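Methyltransferase (Streptomyces regensis, PDB 5N5D) binds S-adenosylmethionine and is an O-methyltransferase of tomaymycin biosynthesis that probably moves a methyl group onto a hydroxyl of a precursor. Local coordinates at residues R58-R63 with G163-V168; K51-L56 with F137-V142; I65-T70 with I77-A82. All blocks are in the same frame, centred on the assembly; numbering follows the deposited sequence.

Overall arrangement
The three contacts lie on neighbouring strands of one Rossmann-like sheet, in the order 64-68, 139-142, 165-169. Contacts 1 and 2 both use helix 47-60, and their centres are about 5 Å apart. Val140 N probably hydrogen-bonds to Val165 O, and Val142 N to Val167 O, joining their strands. Contact 3 lies about 7 Å from contact 2, centre to centre, and about 11 Å from contact 1. Phe141 N and Leu66 O probably form a hydrogen bond that links contacts 2 and 3. S-adenosylmethionine sits at the strand ends: contact 3 holds its amino group through Gly69, and the side chain of Phe141 in contact 2 is about 4 Å from it between nearest atoms.

Contact 1 (R58-R63 with G163-V168); sequences RLRQAR and GAVVVV
Arg60, at the end of helix 47-60, reaches across to Gly163 O and to Val165 of strand 165-169. Its side chain leaves the backbone with CG anti to N (chi1 179°) and then bends twice beyond CB. The bends bring NH1 to Gly163 O at 2.9 Å. This hydrogen bond is not straight: the N-H...O angle is 139°, and the oxygen lies 27° out of the guanidinium plane. On the way, Arg60 CD passes 3.7 Å from Val165 CG2. Val165 was modelled in two conformers, so this packing is less certain. A CB on Gly163 would lie only 3.2 Å from Arg60 NH1, and at the positive phi of Gly163 it would also crowd the preceding carbonyl O. Next in the chain, Gln61 takes positive phi and closes the helix with a Schellman motif, in which Gln61 N bonds to Arg58 O at 2.9 Å. Further on, Arg63 NE pairs with Asp86 in a salt bridge. The second subunit is close: Leu59 of that subunit packs on Val165, and Gln61 of that subunit on Arg60. One bent hydrogen bond to a neutral carbonyl, with aliphatic packing beside it, thus ties the helix end to the backbone at Gly163 without a salt bridge.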
loop_
_atom_site.group_PDB
_atom_site.type_symbol
_atom_site.label_atom_id
_atom_site.label_comp_id
_atom_site.label_asym_id
_atom_site.label_seq_id
_atom_site.Cartn_x
_atom_site.Cartn_y
_atom_site.Cartn_z
ATOM N N ARG A 58 8.021 1.763 -8.250
ATOM C CA ARG A 58 7.773 2.300 -9.585
ATOM C C ARG A 58 6.924 3.565 -9.525
ATOM O O ARG A 58 7.163 4.521 -10.274
ATOM C CB ARG A 58 7.111 1.233 -10.452
ATOM C CG ARG A 58 8.047 0.075 -10.774
ATOM C CD ARG A 58 7.371 -1.017 -11.549
ATOM N NE ARG A 58 7.004 -0.606 -12.897
ATOM C CZ ARG A 58 6.519 -1.435 -13.812
ATOM N NH1 ARG A 58 6.348 -2.720 -13.525
ATOM N NH2 ARG A 58 6.210 -0.979 -15.008
ATOM N N LEU A 59 5.945 3.605 -8.619
ATOM C CA LEU A 59 5.134 4.807 -8.466
ATOM C C LEU A 59 5.982 5.987 -8.015
ATOM O O LEU A 59 5.753 7.125 -8.438
ATOM C CB LEU A 59 4.007 4.546 -7.466
ATOM C CG LEU A 59 2.867 3.679 -7.990
ATOM C CD1 LEU A 59 1.997 3.243 -6.826
ATOM C CD2 LEU A 59 2.051 4.447 -9.018
ATOM N N ARG A 60 6.947 5.735 -7.136
ATOM C CA ARG A 60 7.894 6.751 -6.695
ATOM C C ARG A 60 8.930 7.085 -7.760
ATOM O O ARG A 60 9.639 8.089 -7.620
ATOM C CB ARG A 60 8.582 6.259 -5.417
ATOM C CG ARG A 60 9.634 7.190 -4.804
ATOM C CD ARG A 60 9.026 8.475 -4.271
ATOM N NE ARG A 60 8.796 9.462 -5.326
ATOM C CZ ARG A 60 8.280 10.671 -5.130
ATOM N NH1 ARG A 60 7.934 11.076 -3.910
ATOM N NH2 ARG A 60 8.112 11.488 -6.162
ATOM N N GLN A 61 9.013 6.296 -8.834
ATOM C CA GLN A 61 10.091 6.428 -9.813
ATOM C C GLN A 61 11.442 6.389 -9.108
ATOM O O GLN A 61 12.347 7.184 -9.388
ATOM C CB GLN A 61 9.937 7.700 -10.645
ATOM C CG GLN A 61 8.601 7.807 -11.358
ATOM C CD GLN A 61 8.492 9.055 -12.206
ATOM O OE1 GLN A 61 8.584 10.174 -11.700
ATOM N NE2 GLN A 61 8.304 8.870 -13.507
ATOM N N ALA A 62 11.569 5.444 -8.178
ATOM C CA ALA A 62 12.786 5.292 -7.403
ATOM C C ALA A 62 13.937 4.880 -8.303
ATOM O O ALA A 62 13.813 3.957 -9.115
ATOM C CB ALA A 62 12.589 4.252 -6.303
ATOM N N ARG A 63 15.060 5.567 -8.144
ATOM C CA ARG A 63 16.302 5.244 -8.828
ATOM C C ARG A 63 17.320 4.593 -7.912
ATOM O O ARG A 63 18.143 3.808 -8.379
ATOM C CB ARG A 63 16.904 6.520 -9.433
ATOM C CG ARG A 63 18.207 6.334 -10.179
ATOM C CD ARG A 63 18.623 7.635 -10.877
ATOM N NE ARG A 63 19.950 7.536 -11.480
ATOM C CZ ARG A 63 21.083 7.913 -10.894
ATOM N NH1 ARG A 63 21.076 8.428 -9.670
ATOM N NH2 ARG A 63 22.235 7.777 -11.539
ATOM N N GLY A 163 10.459 13.339 -0.109
ATOM C CA GLY A 163 9.773 12.514 -1.081
ATOM C C GLY A 163 10.072 11.039 -0.954
ATOM O O GLY A 163 9.342 10.220 -1.530
ATOM N N ALA A 164 11.113 10.674 -0.215
ATOM C CA ALA A 164 11.473 9.271 -0.087
ATOM C C ALA A 164 10.385 8.486 0.641
ATOM O O ALA A 164 9.701 8.993 1.538
ATOM C CB ALA A 164 12.798 9.124 0.657
ATOM N N VAL A 165 10.254 7.220 0.257
ATOM C CA VAL A 165 9.299 6.297 0.859
ATOM C C VAL A 165 10.075 5.304 1.711
ATOM O O VAL A 165 11.076 4.734 1.260
ATOM C CB VAL A 165 8.461 5.572 -0.209
ATOM C CG1 VAL A 165 7.269 4.864 0.441
ATOM C CG2 VAL A 165 7.998 6.545 -1.280
ATOM N N VAL A 166 9.613 5.098 2.940
ATOM C CA VAL A 166 10.196 4.121 3.847
ATOM C C VAL A 166 9.104 3.115 4.182
ATOM O O VAL A 166 8.018 3.503 4.630
ATOM C CB VAL A 166 10.746 4.781 5.121
ATOM C CG1 VAL A 166 11.380 3.744 6.028
ATOM C CG2 VAL A 166 11.739 5.860 4.767
ATOM N N VAL A 167 9.370 1.837 3.927
ATOM C CA VAL A 167 8.462 0.754 4.293
ATOM C C VAL A 167 9.156 -0.094 5.343
ATOM O O VAL A 167 10.290 -0.539 5.135
ATOM C CB VAL A 167 8.060 -0.099 3.075
ATOM C CG1 VAL A 167 7.255 -1.325 3.520
ATOM C CG2 VAL A 167 7.252 0.734 2.081
ATOM N N VAL A 168 8.480 -0.316 6.469
ATOM C CA VAL A 168 8.981 -1.165 7.543
ATOM C C VAL A 168 8.036 -2.352 7.660
ATOM O O VAL A 168 6.834 -2.169 7.890
ATOM C CB VAL A 168 9.084 -0.408 8.876
ATOM C CG1 VAL A 168 9.617 -1.337 9.971
ATOM C CG2 VAL A 168 9.952 0.826 8.713
#

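Contact 2 (K51-L56 with F137-V142); sequences KLLHLL and FDMVFV
Leu53 of helix 47-60 packs on Phe141 and Met139 of strand 139-142. This is helix-on-sheet packing in the Rossmann-like fold. The short segments run nearly antiparallel, at 160°, with their axes 10.7 Å apart. The CG of Leu53 is anti to its carbonyl carbon, and this turns both methyl groups to the strand. CD1 stands over one face of the Phe141 ring, 3.7 Å from its centroid and 17° off the normal. This is a CH-pi contact. The methyl lies a little toward the CE2 and CZ side, with CE2 at 3.6 Å. The other methyl, CD2, touches both Phe141 CD1, at 3.8 Å, and Met139 CE, at 4.0 Å. The ring is presented to the helix because Phe141 CG points anti to the backbone N (chi1 -179°). The Phe141 side chain is also about 4 Å from S-adenosylmethionine between nearest atoms, so it belongs both to this core and to the cofactor pocket. With the ring cut back to an alanine, Leu53 CD1 would probably lose the face it rests on, and a gap is likely to open beside the cofactor. Leu79 of helix 74-80 touches all three of Leu53, Met139 and Phe141 and closes the cluster on another side. Met139 is fully extended from CB to its end and crosses Leu53 at about a right angle. Leu56, which also meets Leu56 of the second subunit, lies at the far end of this reach. The Met139 methyl carbon CE stops 3.8 Å from Leu53 O and 4.3 Å from Leu56 CB.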
loop_
_atom_site.group_PDB
_atom_site.type_symbol
_atom_site.label_atom_id
_atom_site.label_comp_id
_atom_site.label_asym_id
_atom_site.label_seq_id
_atom_site.Cartn_x
_atom_site.Cartn_y
_atom_site.Cartn_z
ATOM N N LYS A 51 5.125 -7.824 -4.833
ATOM C CA LYS A 51 4.597 -7.031 -5.940
ATOM C C LYS A 51 4.222 -5.629 -5.471
ATOM O O LYS A 51 4.453 -4.644 -6.181
ATOM C CB LYS A 51 3.391 -7.743 -6.560
ATOM C CG LYS A 51 2.792 -7.060 -7.795
ATOM C CD LYS A 51 3.550 -7.398 -9.057
ATOM C CE LYS A 51 2.935 -6.743 -10.304
ATOM N NZ LYS A 51 1.819 -7.519 -10.938
ATOM N N LEU A 52 3.651 -5.509 -4.271
ATOM C CA LEU A 52 3.329 -4.182 -3.761
ATOM C C LEU A 52 4.590 -3.342 -3.574
ATOM O O LEU A 52 4.611 -2.162 -3.937
ATOM C CB LEU A 52 2.556 -4.286 -2.446
ATOM C CG LEU A 52 2.182 -2.926 -1.842
ATOM C CD1 LEU A 52 1.384 -2.058 -2.831
ATOM C CD2 LEU A 52 1.406 -3.127 -0.557
ATOM N N LEU A 53 5.649 -3.922 -3.002
ATOM C CA LEU A 53 6.914 -3.195 -2.886
ATOM C C LEU A 53 7.389 -2.718 -4.251
ATOM O O LEU A 53 7.797 -1.562 -4.421
ATOM C CB LEU A 53 7.981 -4.089 -2.252
ATOM C CG LEU A 53 7.923 -4.342 -0.755
ATOM C CD1 LEU A 53 8.964 -5.389 -0.373
ATOM C CD2 LEU A 53 8.161 -3.047 0.001
ATOM N N HIS A 54 7.343 -3.614 -5.234
ATOM C CA HIS A 54 7.721 -3.301 -6.603
ATOM C C HIS A 54 6.920 -2.116 -7.139
ATOM O O HIS A 54 7.484 -1.177 -7.723
ATOM C CB HIS A 54 7.499 -4.565 -7.432
ATOM C CG HIS A 54 7.684 -4.407 -8.907
ATOM N ND1 HIS A 54 8.918 -4.477 -9.514
ATOM C CD2 HIS A 54 6.781 -4.267 -9.902
ATOM C CE1 HIS A 54 8.769 -4.365 -10.821
ATOM N NE2 HIS A 54 7.481 -4.234 -11.084
ATOM N N LEU A 55 5.599 -2.142 -6.946
ATOM C CA LEU A 55 4.742 -1.083 -7.469
ATOM C C LEU A 55 4.972 0.238 -6.744
ATOM O O LEU A 55 4.944 1.304 -7.371
ATOM C CB LEU A 55 3.277 -1.505 -7.372
ATOM C CG LEU A 55 2.887 -2.703 -8.244
ATOM C CD1 LEU A 55 1.444 -3.080 -8.004
ATOM C CD2 LEU A 55 3.115 -2.404 -9.733
ATOM N N LEU A 56 5.193 0.197 -5.429
ATOM C CA LEU A 56 5.516 1.422 -4.702
ATOM C C LEU A 56 6.791 2.057 -5.235
ATOM O O LEU A 56 6.853 3.278 -5.420
ATOM C CB LEU A 56 5.651 1.128 -3.210
ATOM C CG LEU A 56 4.356 0.748 -2.493
ATOM C CD1 LEU A 56 4.662 0.227 -1.096
ATOM C CD2 LEU A 56 3.380 1.920 -2.425
ATOM N N PHE A 137 18.870 7.857 -1.071
ATOM C CA PHE A 137 17.933 6.846 -1.524
ATOM C C PHE A 137 16.545 7.452 -1.700
ATOM O O PHE A 137 16.144 8.360 -0.968
ATOM C CB PHE A 137 17.880 5.692 -0.523
ATOM C CG PHE A 137 19.157 4.913 -0.445
ATOM C CD1 PHE A 137 19.465 3.985 -1.426
ATOM C CD2 PHE A 137 20.050 5.110 0.593
ATOM C CE1 PHE A 137 20.636 3.266 -1.380
ATOM C CE2 PHE A 137 21.233 4.390 0.651
ATOM C CZ PHE A 137 21.529 3.465 -0.343
ATOM N N ASP A 138 15.825 6.948 -2.701
ATOM C CA ASP A 138 14.433 7.301 -2.947
ATOM C C ASP A 138 13.459 6.407 -2.199
ATOM O O ASP A 138 12.296 6.785 -2.023
ATOM C CB ASP A 138 14.129 7.207 -4.448
ATOM C CG ASP A 138 15.032 8.089 -5.275
ATOM O OD1 ASP A 138 15.137 9.291 -4.962
ATOM O OD2 ASP A 138 15.656 7.586 -6.230
ATOM N N MET A 139 13.904 5.231 -1.773
ATOM C CA MET A 139 13.052 4.283 -1.076
ATOM C C MET A 139 13.928 3.440 -0.170
ATOM O O MET A 139 15.055 3.090 -0.534
ATOM C CB MET A 139 12.281 3.394 -2.058
ATOM C CG MET A 139 11.412 2.344 -1.396
ATOM S SD MET A 139 10.325 1.570 -2.612
ATOM C CE MET A 139 9.516 0.329 -1.611
ATOM N N VAL A 140 13.407 3.125 1.011
ATOM C CA VAL A 140 14.077 2.259 1.973
ATOM C C VAL A 140 13.093 1.186 2.413
ATOM O O VAL A 140 11.970 1.503 2.816
ATOM C CB VAL A 140 14.582 3.037 3.200
ATOM C CG1 VAL A 140 15.355 2.120 4.121
ATOM C CG2 VAL A 140 15.431 4.214 2.770
ATOM N N PHE A 141 13.513 -0.073 2.343
ATOM C CA PHE A 141 12.740 -1.196 2.860
ATOM C C PHE A 141 13.485 -1.778 4.054
ATOM O O PHE A 141 14.618 -2.255 3.912
ATOM C CB PHE A 141 12.522 -2.260 1.779
ATOM C CG PHE A 141 11.703 -3.447 2.235
ATOM C CD1 PHE A 141 10.552 -3.280 2.994
ATOM C CD2 PHE A 141 12.083 -4.733 1.889
ATOM C CE1 PHE A 141 9.803 -4.379 3.397
ATOM C CE2 PHE A 141 11.337 -5.829 2.284
ATOM C CZ PHE A 141 10.194 -5.646 3.042
ATOM N N VAL A 142 12.849 -1.730 5.220
ATOM C CA VAL A 142 13.426 -2.198 6.473
ATOM C C VAL A 142 12.748 -3.516 6.817
ATOM O O VAL A 142 11.549 -3.547 7.122
ATOM C CB VAL A 142 13.247 -1.174 7.597
ATOM C CG1 VAL A 142 13.953 -1.647 8.869
ATOM C CG2 VAL A 142 13.740 0.203 7.152
#

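Contact 3 (I65-T70 with I77-A82); sequences ILEIGT and IWLARA. With SAM (S-adenosylmethionine), chain H.
Leu79 of helix 74-80 lays its side chain between Ile65 and Glu67, two residues on the same side of strand 64-68. With chi1 at -72°, its CG swings away from the carbonyl carbon, and the CD1 methyl points into the strand. CD1 meets Ile65 CG2 at 4.2 Å and Glu67 OE2 at 3.6 Å. One methyl thus touches a branched apolar chain and a carboxylate oxygen. Ile65 also answers from its other branch. Ile65 CD1, at the end of the CG1 branch, comes 3.7 Å from Leu79 O. That oxygen accepts a hydrogen bond from Ala82 N at 3.1 Å, near the end of the helix. Ala57 of helix 47-60 packs on Ile65, and the cluster is buried.

Glu67 crosses Leu79 at a slant. Its chain runs extended from the backbone N outward (chi1 174°), which carries the carboxylate beyond the leucine toward the start of the helix. There OE2 is hydrogen-bonded to Ser75 OG, while OE1 is hydrogen-bonded to Ser76 OG and Thr91 OG1. The buried oxygens are therefore gripped from more than one direction, and the carboxylate is likely to be held from turning. Ser75 OG is also hydrogen-bonded to the cofactor, so Glu67 probably helps to position a residue that touches it directly.

After the strand the chain turns at Gly69, whose phi is positive (112°). Gly69 O accepts a hydrogen bond from the amino N of S-adenosylmethionine at 2.8 Å. Thr70 O lies 3.7 Å from the cofactor CA. Strand 64-68, helix 74-80 and strand 88-93 form a beta-alpha-beta unit. An acidic residue near the end of its first strand is followed by a glycine-containing turn that binds the cofactor, as in Rossmann-like methyltransferases.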
loop_
_atom_site.group_PDB
_atom_site.type_symbol
_atom_site.label_atom_id
_atom_site.label_comp_id
_atom_site.label_asym_id
_atom_site.label_seq_id
_atom_site.Cartn_x
_atom_site.Cartn_y
_atom_site.Cartn_z
ATOM N N ILE A 65 17.471 2.465 -4.199
ATOM C CA ILE A 65 16.694 1.799 -3.163
ATOM C C ILE A 65 17.649 1.166 -2.163
ATOM O O ILE A 65 18.654 0.560 -2.551
ATOM C CB ILE A 65 15.755 0.732 -3.760
ATOM C CG1 ILE A 65 14.808 1.371 -4.781
ATOM C CG2 ILE A 65 14.979 0.028 -2.653
ATOM C CD1 ILE A 65 13.934 0.374 -5.520
ATOM N N LEU A 66 17.328 1.295 -0.875
ATOM C CA LEU A 66 18.075 0.660 0.203
ATOM C C LEU A 66 17.202 -0.410 0.842
ATOM O O LEU A 66 16.049 -0.141 1.188
ATOM C CB LEU A 66 18.498 1.691 1.250
ATOM C CG LEU A 66 19.107 1.159 2.548
ATOM C CD1 LEU A 66 20.416 0.408 2.283
ATOM C CD2 LEU A 66 19.319 2.294 3.528
ATOM N N GLU A 67 17.746 -1.617 0.984
ATOM C CA GLU A 67 17.055 -2.721 1.636
ATOM C C GLU A 67 17.888 -3.219 2.802
ATOM O O GLU A 67 19.078 -3.511 2.642
ATOM C CB GLU A 67 16.798 -3.866 0.652
ATOM C CG GLU A 67 16.215 -5.122 1.280
ATOM C CD GLU A 67 15.932 -6.192 0.247
ATOM O OE1 GLU A 67 16.897 -6.691 -0.370
ATOM O OE2 GLU A 67 14.742 -6.507 0.043
ATOM N N ILE A 68 17.260 -3.328 3.966
ATOM C CA ILE A 68 17.903 -3.834 5.170
ATOM C C ILE A 68 17.290 -5.202 5.440
ATOM O O ILE A 68 16.147 -5.298 5.899
ATOM C CB ILE A 68 17.724 -2.880 6.356
ATOM C CG1 ILE A 68 18.231 -1.488 5.979
ATOM C CG2 ILE A 68 18.466 -3.412 7.574
ATOM C CD1 ILE A 68 17.894 -0.406 6.973
ATOM N N GLY A 69 18.034 -6.262 5.118
ATOM C CA GLY A 69 17.554 -7.622 5.290
ATOM C C GLY A 69 17.309 -8.368 3.991
ATOM O O GLY A 69 16.158 -8.604 3.625
ATOM N N THR A 70 18.390 -8.767 3.312
ATOM C CA THR A 70 18.281 -9.437 2.015
ATOM C C THR A 70 17.619 -10.804 2.130
ATOM O O THR A 70 16.835 -11.195 1.254
ATOM C CB THR A 70 19.666 -9.627 1.397
ATOM O OG1 THR A 70 20.453 -8.447 1.567
ATOM C CG2 THR A 70 19.541 -9.962 -0.084
ATOM N N ILE A 77 14.641 -9.066 -5.556
ATOM C CA ILE A 77 14.338 -9.155 -6.984
ATOM C C ILE A 77 13.210 -8.197 -7.338
ATOM O O ILE A 77 13.281 -7.465 -8.332
ATOM C CB ILE A 77 13.986 -10.600 -7.374
ATOM C CG1 ILE A 77 15.217 -11.505 -7.258
ATOM C CG2 ILE A 77 13.437 -10.653 -8.802
ATOM C CD1 ILE A 77 14.890 -12.978 -7.316
ATOM N N TRP A 78 12.144 -8.197 -6.534
ATOM C CA TRP A 78 11.016 -7.311 -6.808
ATOM C C TRP A 78 11.445 -5.852 -6.787
ATOM O O TRP A 78 11.013 -5.056 -7.631
ATOM C CB TRP A 78 9.898 -7.545 -5.796
ATOM C CG TRP A 78 9.033 -8.733 -6.109
ATOM C CD1 TRP A 78 8.934 -9.890 -5.399
ATOM C CD2 TRP A 78 8.135 -8.864 -7.217
ATOM N NE1 TRP A 78 8.020 -10.735 -5.988
ATOM C CE2 TRP A 78 7.520 -10.129 -7.112
ATOM C CE3 TRP A 78 7.793 -8.036 -8.290
ATOM C CZ2 TRP A 78 6.579 -10.583 -8.040
ATOM C CZ3 TRP A 78 6.861 -8.488 -9.207
ATOM C CH2 TRP A 78 6.264 -9.749 -9.075
ATOM N N LEU A 79 12.286 -5.475 -5.825
ATOM C CA LEU A 79 12.729 -4.087 -5.747
ATOM C C LEU A 79 13.645 -3.735 -6.911
ATOM O O LEU A 79 13.492 -2.679 -7.535
ATOM C CB LEU A 79 13.439 -3.839 -4.418
ATOM C CG LEU A 79 12.532 -3.801 -3.189
ATOM C CD1 LEU A 79 13.386 -3.813 -1.939
ATOM C CD2 LEU A 79 11.622 -2.585 -3.206
ATOM N N ALA A 80 14.612 -4.605 -7.218
ATOM C CA ALA A 80 15.546 -4.310 -8.299
ATOM C C ALA A 80 14.833 -4.222 -9.638
ATOM O O ALA A 80 15.234 -3.437 -10.502
ATOM C CB ALA A 80 16.647 -5.371 -8.351
ATOM N N ARG A 81 13.767 -5.003 -9.828
ATOM C CA ARG A 81 13.058 -4.968 -11.101
ATOM C C ARG A 81 12.210 -3.714 -11.279
ATOM O O ARG A 81 11.710 -3.480 -12.387
ATOM C CB ARG A 81 12.199 -6.224 -11.242
ATOM C CG ARG A 81 13.033 -7.432 -11.619
ATOM C CD ARG A 81 12.214 -8.699 -11.783
ATOM N NE ARG A 81 13.024 -9.733 -12.417
ATOM C CZ ARG A 81 12.708 -11.023 -12.460
ATOM N NH1 ARG A 81 11.588 -11.455 -11.898
ATOM N NH2 ARG A 81 13.523 -11.883 -13.054
ATOM N N ALA A 82 12.047 -2.904 -10.236
ATOM C CA ALA A 82 11.407 -1.604 -10.365
ATOM C C ALA A 82 12.367 -0.535 -10.872
ATOM O O ALA A 82 11.918 0.556 -11.236
ATOM C CB ALA A 82 10.835 -1.166 -9.018
HETATM N N SAM H . 13.501 -9.043 2.919
HETATM C CA SAM H . 13.533 -10.508 2.738
HETATM C C SAM H . 12.397 -10.955 1.762
HETATM O O SAM H . 11.273 -10.430 1.932
HETATM O OXT SAM H . 12.680 -11.799 0.887
HETATM C CB SAM H . 13.380 -11.233 4.096
HETATM C CG SAM H . 14.312 -10.658 5.156
HETATM S SD SAM H . 14.184 -11.701 6.629
HETATM C CE SAM H . 12.625 -11.198 7.254
HETATM C "C5'" SAM H . 15.259 -10.842 7.828
HETATM C "C4'" SAM H . 16.727 -10.909 7.455
HETATM O "O4'" SAM H . 17.489 -9.945 8.215
HETATM C "C3'" SAM H . 17.384 -12.276 7.689
HETATM O "O3'" SAM H . 17.959 -12.738 6.471
HETATM C "C2'" SAM H . 18.416 -11.999 8.794
HETATM O "O2'" SAM H . 19.594 -12.786 8.664
HETATM C "C1'" SAM H . 18.728 -10.530 8.544
HETATM N N9 SAM H . 19.280 -9.817 9.690
HETATM C C8 SAM H . 18.921 -9.948 11.005
HETATM N N7 SAM H . 19.546 -9.127 11.814
HETATM C C5 SAM H . 20.375 -8.402 10.970
HETATM C C6 SAM H . 21.282 -7.352 11.204
HETATM N N6 SAM H . 21.521 -6.834 12.415
HETATM N N1 SAM H . 21.938 -6.838 10.139
HETATM C C2 SAM H . 21.697 -7.350 8.928
HETATM N N3 SAM H . 20.866 -8.340 8.587
HETATM C C4 SAM H . 20.227 -8.824 9.660
#